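Local coordinates for protein shikimate dehydrogenase (NADP(+)) (Thermus thermophilus, PDB 2D5C) that catalyses the reversible NADPH-linked reduction of 3-dehydroshikimate to shikimate, a step in chorismate and aromatic amino acid biosynthesis, at residues A[9-14]-A[33-38]; A[116-121]-A[141-146]; A[172-177]-A[199-204]. One frame throughout, in Å; residues are numbered along the deposited sequence.

Interaction 1. Residues A[9-14]-A[33-38]. With SKM ((3R,4S,5R)-3,4,5-trihydroxycyclohex-1-ene-1-carboxylic acid), chain E.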
loop_
_atom_site.group_PDB
_atom_site.type_symbol
_atom_site.label_atom_id
_atom_site.label_comp_id
_atom_site.label_asym_id
_atom_site.label_seq_id
_atom_site.Cartn_x
_atom_site.Cartn_y
_atom_site.Cartn_z
ATOM N N HIS A 9 -21.780 6.878 -6.823
ATOM C CA HIS A 9 -23.209 7.103 -6.938
ATOM C C HIS A 9 -23.539 7.509 -8.365
ATOM O O HIS A 9 -23.142 8.583 -8.821
ATOM C CB HIS A 9 -23.645 8.208 -5.979
ATOM C CG HIS A 9 -25.115 8.476 -6.013
ATOM N ND1 HIS A 9 -26.043 7.569 -5.553
ATOM C CD2 HIS A 9 -25.819 9.526 -6.496
ATOM C CE1 HIS A 9 -27.258 8.046 -5.753
ATOM N NE2 HIS A 9 -27.150 9.232 -6.325
ATOM N N PRO A 10 -24.269 6.653 -9.095
ATOM C CA PRO A 10 -24.787 5.352 -8.659
ATOM C C PRO A 10 -23.758 4.233 -8.840
ATOM O O PRO A 10 -22.928 4.284 -9.747
ATOM C CB PRO A 10 -25.998 5.164 -9.560
ATOM C CG PRO A 10 -25.489 5.700 -10.855
ATOM C CD PRO A 10 -24.762 6.977 -10.447
ATOM N N VAL A 11 -23.825 3.216 -7.985
ATOM C CA VAL A 11 -22.892 2.099 -8.080
ATOM C C VAL A 11 -23.577 0.736 -8.045
ATOM O O VAL A 11 -22.926 -0.295 -8.228
ATOM C CB VAL A 11 -21.834 2.153 -6.954
ATOM C CG1 VAL A 11 -20.944 3.372 -7.143
ATOM C CG2 VAL A 11 -22.514 2.193 -5.590
ATOM N N ALA A 12 -24.889 0.729 -7.826
ATOM C CA ALA A 12 -25.639 -0.522 -7.776
ATOM C C ALA A 12 -25.482 -1.321 -9.073
ATOM O O ALA A 12 -25.644 -2.540 -9.079
ATOM C CB ALA A 12 -27.114 -0.237 -7.507
ATOM N N HIS A 13 -25.153 -0.631 -10.161
ATOM C CA HIS A 13 -24.972 -1.269 -11.461
ATOM C C HIS A 13 -23.512 -1.522 -11.849
ATOM O O HIS A 13 -23.228 -1.949 -12.971
ATOM C CB HIS A 13 -25.621 -0.418 -12.555
ATOM C CG HIS A 13 -27.072 -0.714 -12.777
ATOM N ND1 HIS A 13 -28.002 -0.712 -11.758
ATOM C CD2 HIS A 13 -27.754 -1.015 -13.908
ATOM C CE1 HIS A 13 -29.192 -1.000 -12.252
ATOM N NE2 HIS A 13 -29.070 -1.188 -13.554
ATOM N N SER A 14 -22.580 -1.265 -10.937
ATOM C CA SER A 14 -21.172 -1.474 -11.263
ATOM C C SER A 14 -20.846 -2.926 -11.602
ATOM O O SER A 14 -21.410 -3.847 -11.022
ATOM C CB SER A 14 -20.282 -1.021 -10.107
ATOM O OG SER A 14 -18.936 -1.384 -10.355
ATOM N N TYR A 33 -15.860 -8.028 -2.565
ATOM C CA TYR A 33 -15.803 -6.751 -3.262
ATOM C C TYR A 33 -17.263 -6.358 -3.465
ATOM O O TYR A 33 -17.961 -6.941 -4.301
ATOM C CB TYR A 33 -15.103 -6.912 -4.620
ATOM C CG TYR A 33 -14.858 -5.604 -5.345
ATOM C CD1 TYR A 33 -15.924 -4.818 -5.787
ATOM C CD2 TYR A 33 -13.556 -5.130 -5.551
ATOM C CE1 TYR A 33 -15.706 -3.586 -6.414
ATOM C CE2 TYR A 33 -13.323 -3.899 -6.176
ATOM C CZ TYR A 33 -14.403 -3.134 -6.602
ATOM O OH TYR A 33 -14.197 -1.909 -7.207
ATOM N N GLU A 34 -17.714 -5.376 -2.690
ATOM C CA GLU A 34 -19.092 -4.896 -2.735
ATOM C C GLU A 34 -19.227 -3.497 -3.339
ATOM O O GLU A 34 -18.249 -2.752 -3.455
ATOM C CB GLU A 34 -19.663 -4.857 -1.316
ATOM C CG GLU A 34 -18.854 -3.950 -0.384
ATOM C CD GLU A 34 -19.584 -3.576 0.893
ATOM O OE1 GLU A 34 -20.670 -2.963 0.806
ATOM O OE2 GLU A 34 -19.065 -3.887 1.985
ATOM N N ALA A 35 -20.453 -3.153 -3.722
ATOM C CA ALA A 35 -20.762 -1.839 -4.267
ATOM C C ALA A 35 -21.402 -1.082 -3.108
ATOM O O ALA A 35 -22.405 -1.531 -2.558
ATOM C CB ALA A 35 -21.741 -1.962 -5.424
ATOM N N TRP A 36 -20.822 0.051 -2.726
ATOM C CA TRP A 36 -21.339 0.833 -1.608
ATOM C C TRP A 36 -21.723 2.233 -2.064
ATOM O O TRP A 36 -20.856 3.079 -2.284
ATOM C CB TRP A 36 -20.276 0.918 -0.508
ATOM C CG TRP A 36 -20.760 1.401 0.828
ATOM C CD1 TRP A 36 -21.974 1.957 1.120
ATOM C CD2 TRP A 36 -20.022 1.389 2.055
ATOM N NE1 TRP A 36 -22.036 2.290 2.451
ATOM C CE2 TRP A 36 -20.851 1.954 3.047
ATOM C CE3 TRP A 36 -18.738 0.958 2.413
ATOM C CZ2 TRP A 36 -20.438 2.098 4.375
ATOM C CZ3 TRP A 36 -18.328 1.101 3.734
ATOM C CH2 TRP A 36 -19.178 1.668 4.698
ATOM N N ASP A 37 -23.023 2.477 -2.200
ATOM C CA ASP A 37 -23.507 3.782 -2.640
ATOM C C ASP A 37 -22.962 4.874 -1.731
ATOM O O ASP A 37 -23.219 4.880 -0.522
ATOM C CB ASP A 37 -25.037 3.820 -2.629
ATOM C CG ASP A 37 -25.589 5.069 -3.285
ATOM O OD1 ASP A 37 -25.510 5.172 -4.528
ATOM O OD2 ASP A 37 -26.093 5.953 -2.559
ATOM N N THR A 38 -22.212 5.800 -2.320
ATOM C CA THR A 38 -21.605 6.885 -1.569
ATOM C C THR A 38 -21.745 8.234 -2.260
ATOM O O THR A 38 -21.068 8.511 -3.253
ATOM C CB THR A 38 -20.096 6.614 -1.331
ATOM O OG1 THR A 38 -19.943 5.386 -0.606
ATOM C CG2 THR A 38 -19.465 7.743 -0.524
HETATM O O12 SKM E . -12.021 3.925 -12.479
HETATM C C8 SKM E . -13.075 2.951 -12.488
HETATM C C6 SKM E . -13.427 2.555 -11.028
HETATM O O7 SKM E . -12.265 2.021 -10.398
HETATM C C5 SKM E . -14.560 1.497 -10.991
HETATM C C4 SKM E . -15.645 1.740 -12.042
HETATM C C1 SKM E . -16.885 0.927 -11.954
HETATM O O2 SKM E . -17.019 0.021 -10.966
HETATM O O3 SKM E . -17.787 1.072 -12.768
HETATM C C10 SKM E . -15.533 2.639 -13.025
HETATM C C9 SKM E . -14.326 3.533 -13.214
HETATM O O11 SKM E . -14.630 4.829 -12.675
HETATM O O HOH W 1 -26.342 3.155 -6.032
#
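Residues 33-37 are the end of an edge strand, while 9-14 form an irregular loop that leaves the neighbouring strand 2-8 and turns toward helix 16-26. The two segments come closest at H9 and D37, whose CA atoms lie 5.4 Å apart. A cis peptide precedes P10, and a type I beta turn from V11 to S14 closes with S14 N bonded to V11 O. The H9 ring and the D37 carboxylate lie side by side, each with CG anti to its backbone N. ND1 of H9 reaches OD1 of D37 at 2.7 Å in an almost straight bond (176°), in the ring plane and on the syn lone pair, although ring and carboxylate are turned 73° apart. A negative carboxylate here would probably raise the proton affinity of the imidazole. The same OD1 of D37 accepts from a water 2.7 Å away, which in turn accepts from V11 N. V11 sets CG2 in the crowded position between its backbone N and carbonyl carbon, pushing it onto the strand backbone 3.4 Å from D37 N. A35 CB meets V11 O at 3.5 Å. At the far end of the turn S14, with OG anti to its backbone N, gives a very short 2.5 Å bond to O2 of shikimate (SKM), and OG also caps S16 N. The contact ties the loop carrying this shikimate-binding serine to strand 31-37 of the substrate-binding domain.

Interaction 2. Residues A[116-121]-A[141-146]; sequences KGPALV and EVWVWN
The most distinctive side-chain contact pairs W143 with P118, just ahead of strand 119-121. With CG anti to its carbonyl carbon (chi1 -63°), W143 turns one indole face to P118, whose CB lies 3.5 Å from the centroid of the six-membered ring and 16° off its normal, a CH-pi contact. P118 follows a cis peptide, and its CG also touches CZ2 of W143. E141 runs fully extended beside the proline, bringing OE2 to 3.7 Å from P118 CG, while its OE1 takes a weak bond from NE1 of W143. The indole also makes a cation-pi contact with R162. On the same face of the sheet L120, CG anti to its backbone N, leans CD1 across to W143 CB at 3.9 Å and on toward W145 CB. On the face of A119 and V142, CG2 of V121 meets CG1 of V142 obliquely at 4.1 Å; helix 126-137 covers this side through L135 and V131. A119 N bonds E141 O, W143 N bonds A119 O at 2.8 Å, V121 N bonds W143 O and W145 N bonds V121 O, a parallel ladder between the two strands of the beta-alpha-beta unit completed by helix 126-137. The chemistry is chiefly apolar packing on both faces of this ladder, with polar groups at its ends: E141 beside the indole, and N146, an NADP(+)-binding residue, bonded to A124 N in the glycine-rich turn.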
loop_
_atom_site.group_PDB
_atom_site.type_symbol
_atom_site.label_atom_id
_atom_site.label_comp_id
_atom_site.label_asym_id
_atom_site.label_seq_id
_atom_site.Cartn_x
_atom_site.Cartn_y
_atom_site.Cartn_z
ATOM N N LYS A 116 -1.514 5.926 -32.816
ATOM C CA LYS A 116 -1.311 6.964 -33.808
ATOM C C LYS A 116 -2.240 8.137 -33.553
ATOM O O LYS A 116 -3.438 7.960 -33.329
ATOM C CB LYS A 116 -1.553 6.405 -35.214
ATOM C CG LYS A 116 -0.661 5.223 -35.558
ATOM C CD LYS A 116 -0.486 5.066 -37.058
ATOM C CE LYS A 116 0.608 4.054 -37.373
ATOM N NZ LYS A 116 1.077 4.165 -38.786
ATOM N N GLY A 117 -1.674 9.337 -33.579
ATOM C CA GLY A 117 -2.462 10.534 -33.365
ATOM C C GLY A 117 -2.704 11.242 -34.679
ATOM O O GLY A 117 -2.368 10.710 -35.743
ATOM N N PRO A 118 -3.295 12.442 -34.654
ATOM C CA PRO A 118 -3.741 13.148 -33.447
ATOM C C PRO A 118 -4.841 12.357 -32.754
ATOM O O PRO A 118 -5.709 11.786 -33.413
ATOM C CB PRO A 118 -4.278 14.469 -33.998
ATOM C CG PRO A 118 -3.523 14.654 -35.266
ATOM C CD PRO A 118 -3.511 13.272 -35.846
ATOM N N ALA A 119 -4.796 12.328 -31.427
ATOM C CA ALA A 119 -5.794 11.622 -30.631
ATOM C C ALA A 119 -6.653 12.689 -29.962
ATOM O O ALA A 119 -6.135 13.532 -29.236
ATOM C CB ALA A 119 -5.101 10.773 -29.573
ATOM N N LEU A 120 -7.964 12.658 -30.211
ATOM C CA LEU A 120 -8.872 13.641 -29.610
ATOM C C LEU A 120 -9.677 13.015 -28.480
ATOM O O LEU A 120 -10.384 12.026 -28.671
ATOM C CB LEU A 120 -9.833 14.207 -30.664
ATOM C CG LEU A 120 -10.985 15.090 -30.147
ATOM C CD1 LEU A 120 -10.456 16.313 -29.393
ATOM C CD2 LEU A 120 -11.845 15.516 -31.321
ATOM N N VAL A 121 -9.554 13.597 -27.296
ATOM C CA VAL A 121 -10.270 13.125 -26.125
ATOM C C VAL A 121 -11.463 14.063 -25.912
ATOM O O VAL A 121 -11.292 15.275 -25.783
ATOM C CB VAL A 121 -9.366 13.152 -24.877
ATOM C CG1 VAL A 121 -10.127 12.579 -23.660
ATOM C CG2 VAL A 121 -8.081 12.342 -25.153
ATOM N N GLU A 141 0.382 12.927 -30.132
ATOM C CA GLU A 141 -0.094 14.296 -30.230
ATOM C C GLU A 141 -1.540 14.199 -29.731
ATOM O O GLU A 141 -2.337 13.473 -30.314
ATOM C CB GLU A 141 -0.097 14.748 -31.684
ATOM C CG GLU A 141 -0.686 16.134 -31.909
ATOM C CD GLU A 141 -0.607 16.582 -33.362
ATOM O OE1 GLU A 141 -0.959 17.748 -33.646
ATOM O OE2 GLU A 141 -0.200 15.770 -34.224
ATOM N N VAL A 142 -1.871 14.931 -28.673
ATOM C CA VAL A 142 -3.214 14.865 -28.098
ATOM C C VAL A 142 -3.988 16.180 -28.210
ATOM O O VAL A 142 -3.433 17.259 -27.979
ATOM C CB VAL A 142 -3.138 14.463 -26.595
ATOM C CG1 VAL A 142 -4.530 14.194 -26.036
ATOM C CG2 VAL A 142 -2.267 13.230 -26.433
ATOM N N TRP A 143 -5.264 16.072 -28.582
ATOM C CA TRP A 143 -6.152 17.227 -28.671
ATOM C C TRP A 143 -7.245 16.956 -27.650
ATOM O O TRP A 143 -7.569 15.794 -27.374
ATOM C CB TRP A 143 -6.805 17.351 -30.039
ATOM C CG TRP A 143 -5.869 17.576 -31.163
ATOM C CD1 TRP A 143 -4.562 17.971 -31.091
ATOM C CD2 TRP A 143 -6.170 17.434 -32.551
ATOM N NE1 TRP A 143 -4.031 18.082 -32.357
ATOM C CE2 TRP A 143 -5.000 17.759 -33.272
ATOM C CE3 TRP A 143 -7.320 17.065 -33.257
ATOM C CZ2 TRP A 143 -4.947 17.724 -34.668
ATOM C CZ3 TRP A 143 -7.269 17.031 -34.649
ATOM C CH2 TRP A 143 -6.087 17.359 -35.337
ATOM N N VAL A 144 -7.816 18.019 -27.085
ATOM C CA VAL A 144 -8.876 17.857 -26.103
ATOM C C VAL A 144 -10.020 18.841 -26.349
ATOM O O VAL A 144 -9.817 19.954 -26.824
ATOM C CB VAL A 144 -8.347 18.084 -24.652
ATOM C CG1 VAL A 144 -7.243 17.075 -24.328
ATOM C CG2 VAL A 144 -7.794 19.507 -24.524
ATOM N N TRP A 145 -11.221 18.405 -26.022
ATOM C CA TRP A 145 -12.409 19.239 -26.169
ATOM C C TRP A 145 -13.301 18.953 -24.968
ATOM O O TRP A 145 -13.260 17.860 -24.398
ATOM C CB TRP A 145 -13.151 18.887 -27.460
ATOM C CG TRP A 145 -14.465 19.576 -27.593
ATOM C CD1 TRP A 145 -14.698 20.814 -28.135
ATOM C CD2 TRP A 145 -15.732 19.091 -27.133
ATOM N NE1 TRP A 145 -16.037 21.123 -28.036
ATOM C CE2 TRP A 145 -16.691 20.084 -27.425
ATOM C CE3 TRP A 145 -16.149 17.910 -26.499
ATOM C CZ2 TRP A 145 -18.045 19.934 -27.105
ATOM C CZ3 TRP A 145 -17.495 17.760 -26.179
ATOM C CH2 TRP A 145 -18.428 18.772 -26.485
ATOM N N ASN A 146 -14.101 19.942 -24.585
ATOM C CA ASN A 146 -15.029 19.801 -23.470
ATOM C C ASN A 146 -16.204 20.740 -23.738
ATOM O O ASN A 146 -16.011 21.801 -24.327
ATOM C CB ASN A 146 -14.346 20.196 -22.164
ATOM C CG ASN A 146 -15.153 19.794 -20.946
ATOM O OD1 ASN A 146 -15.398 18.613 -20.720
ATOM N ND2 ASN A 146 -15.576 20.777 -20.159
#

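Interaction 3. Residues A[172-177]-A[199-204]; sequences ARLLVN and EGAAVD
Backbone bonds set the frame: two parallel strands, 4.6 Å apart at their axes and inclined by 13°, exchange four of them. A201 N bonds R173 O, L175 N bonds A201 O, V203 N bonds L175 O, and N177 N bonds V203 O at 2.8 Å. G200 has no CB, which at its backbone angles would clash with R173 O and the carbonyl of E199. Apolar contacts occupy the face of L174, V176, A201 and V203: CD1 of L174, whose CG is anti to the backbone N, lies 4.0 Å from A201 CB, and CG2 of V176 approaches V203 CB. F104 of helix 100-110 packs against both valines. Polar side chains meet at the C-terminal end, where N177 and D204 run side by side with amide and carboxylate 70° apart. ND2 of N177 bonds OD1 of D204 at 2.8 Å, approaching from above the carboxylate plane; OD1 also accepts from V206 N, OD2 of D204 pairs with T212 OG1, and N177 OD1 pairs with T179 OG1. Charged groups stack at the other end. R173, bent at chi2 (-65°), turns one guanidinium face to E199, whose CG sits 3.4 Å from the plane, over its centre; the carboxylate is nearly parallel, and OE2 lies 3.6 Å from R173 NE with no N-H aimed at it. An alanine here would remove the stacked ion pair and probably leave the E199 side chain less well held. The ladder thus ends in charge and packing on one side, and on the other in a D204 carboxylate gripped by several hydrogen bonds.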
loop_
_atom_site.group_PDB
_atom_site.type_symbol
_atom_site.label_atom_id
_atom_site.label_comp_id
_atom_site.label_asym_id
_atom_site.label_seq_id
_atom_site.Cartn_x
_atom_site.Cartn_y
_atom_site.Cartn_z
ATOM N N ALA A 172 -8.931 13.910 -36.521
ATOM C CA ALA A 172 -8.291 13.044 -35.537
ATOM C C ALA A 172 -8.186 11.633 -36.100
ATOM O O ALA A 172 -8.979 11.251 -36.964
ATOM C CB ALA A 172 -9.106 13.021 -34.249
ATOM N N ARG A 173 -7.208 10.872 -35.615
ATOM C CA ARG A 173 -7.020 9.486 -36.044
ATOM C C ARG A 173 -7.492 8.537 -34.957
ATOM O O ARG A 173 -7.773 7.363 -35.214
ATOM C CB ARG A 173 -5.550 9.215 -36.378
ATOM C CG ARG A 173 -5.168 9.731 -37.744
ATOM C CD ARG A 173 -5.919 8.968 -38.838
ATOM N NE ARG A 173 -6.130 9.781 -40.033
ATOM C CZ ARG A 173 -7.206 10.532 -40.253
ATOM N NH1 ARG A 173 -8.187 10.579 -39.361
ATOM N NH2 ARG A 173 -7.298 11.250 -41.365
ATOM N N LEU A 174 -7.560 9.045 -33.730
ATOM C CA LEU A 174 -8.033 8.265 -32.599
ATOM C C LEU A 174 -9.004 9.178 -31.861
ATOM O O LEU A 174 -8.644 10.284 -31.473
ATOM C CB LEU A 174 -6.890 7.891 -31.662
ATOM C CG LEU A 174 -7.318 7.184 -30.373
ATOM C CD1 LEU A 174 -8.068 5.893 -30.708
ATOM C CD2 LEU A 174 -6.098 6.902 -29.520
ATOM N N LEU A 175 -10.230 8.717 -31.678
ATOM C CA LEU A 175 -11.238 9.515 -30.997
ATOM C C LEU A 175 -11.685 8.742 -29.760
ATOM O O LEU A 175 -12.060 7.576 -29.858
ATOM C CB LEU A 175 -12.417 9.738 -31.957
ATOM C CG LEU A 175 -13.598 10.599 -31.539
ATOM C CD1 LEU A 175 -13.140 12.005 -31.164
ATOM C CD2 LEU A 175 -14.577 10.632 -32.712
ATOM N N VAL A 176 -11.646 9.384 -28.593
ATOM C CA VAL A 176 -12.044 8.712 -27.363
ATOM C C VAL A 176 -13.178 9.451 -26.669
ATOM O O VAL A 176 -13.064 10.646 -26.395
ATOM C CB VAL A 176 -10.855 8.614 -26.354
ATOM C CG1 VAL A 176 -11.296 7.895 -25.092
ATOM C CG2 VAL A 176 -9.688 7.877 -26.985
ATOM N N ASN A 177 -14.283 8.765 -26.414
ATOM C CA ASN A 177 -15.358 9.441 -25.698
ATOM C C ASN A 177 -15.155 9.274 -24.206
ATOM O O ASN A 177 -15.271 8.167 -23.683
ATOM C CB ASN A 177 -16.740 8.895 -26.053
ATOM C CG ASN A 177 -17.826 9.513 -25.188
ATOM O OD1 ASN A 177 -17.815 10.725 -24.945
ATOM N ND2 ASN A 177 -18.768 8.693 -24.727
ATOM N N GLU A 199 -11.458 7.874 -41.344
ATOM C CA GLU A 199 -10.502 6.800 -41.075
ATOM C C GLU A 199 -9.858 6.939 -39.698
ATOM O O GLU A 199 -9.678 8.045 -39.191
ATOM C CB GLU A 199 -9.401 6.766 -42.138
ATOM C CG GLU A 199 -8.335 7.840 -41.964
ATOM C CD GLU A 199 -7.079 7.555 -42.777
ATOM O OE1 GLU A 199 -7.037 7.934 -43.962
ATOM O OE2 GLU A 199 -6.132 6.949 -42.227
ATOM N N GLY A 200 -9.511 5.806 -39.099
ATOM C CA GLY A 200 -8.895 5.816 -37.788
ATOM C C GLY A 200 -9.558 4.858 -36.815
ATOM O O GLY A 200 -10.066 3.810 -37.219
ATOM N N ALA A 201 -9.552 5.215 -35.527
ATOM C CA ALA A 201 -10.140 4.376 -34.490
ATOM C C ALA A 201 -10.932 5.197 -33.455
ATOM O O ALA A 201 -10.727 6.409 -33.311
ATOM C CB ALA A 201 -9.041 3.569 -33.781
ATOM N N ALA A 202 -11.842 4.529 -32.752
ATOM C CA ALA A 202 -12.656 5.179 -31.726
ATOM C C ALA A 202 -12.808 4.265 -30.518
ATOM O O ALA A 202 -12.938 3.045 -30.652
ATOM C CB ALA A 202 -14.033 5.539 -32.285
ATOM N N VAL A 203 -12.770 4.863 -29.332
ATOM C CA VAL A 203 -12.909 4.118 -28.087
ATOM C C VAL A 203 -13.923 4.840 -27.218
ATOM O O VAL A 203 -13.909 6.071 -27.151
ATOM C CB VAL A 203 -11.564 4.048 -27.328
ATOM C CG1 VAL A 203 -11.730 3.241 -26.049
ATOM C CG2 VAL A 203 -10.489 3.423 -28.238
ATOM N N ASP A 204 -14.826 4.088 -26.593
ATOM C CA ASP A 204 -15.840 4.702 -25.731
ATOM C C ASP A 204 -15.678 4.150 -24.318
ATOM O O ASP A 204 -15.619 2.938 -24.128
ATOM C CB ASP A 204 -17.262 4.395 -26.258
ATOM C CG ASP A 204 -18.326 5.349 -25.699
ATOM O OD1 ASP A 204 -18.078 5.963 -24.641
ATOM O OD2 ASP A 204 -19.425 5.482 -26.303
#

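How the interactions relate
Interactions 2 and 3 lie side by side in the parallel sheet of the NADP(+)-binding Rossmann domain, with centres about 9 Å apart. They join because strands 119-122 and 174-177 are neighbours: L120 N and L174 O, and P118 O and R173 N, are each 2.8 Å apart and probably hydrogen-bonded. Interaction 2 itself includes the NADP(+)-binding N146, and interaction 3 ends next to L205. Interaction 1 belongs to the substrate-binding domain, its centre about 31 Å from that of interaction 2 and 29 Å from that of interaction 3. Only interaction 1 contacts shikimate, through S14, which shares the site with the proton acceptor K64; the side chain of D204 is about 12 Å from the bound SKM.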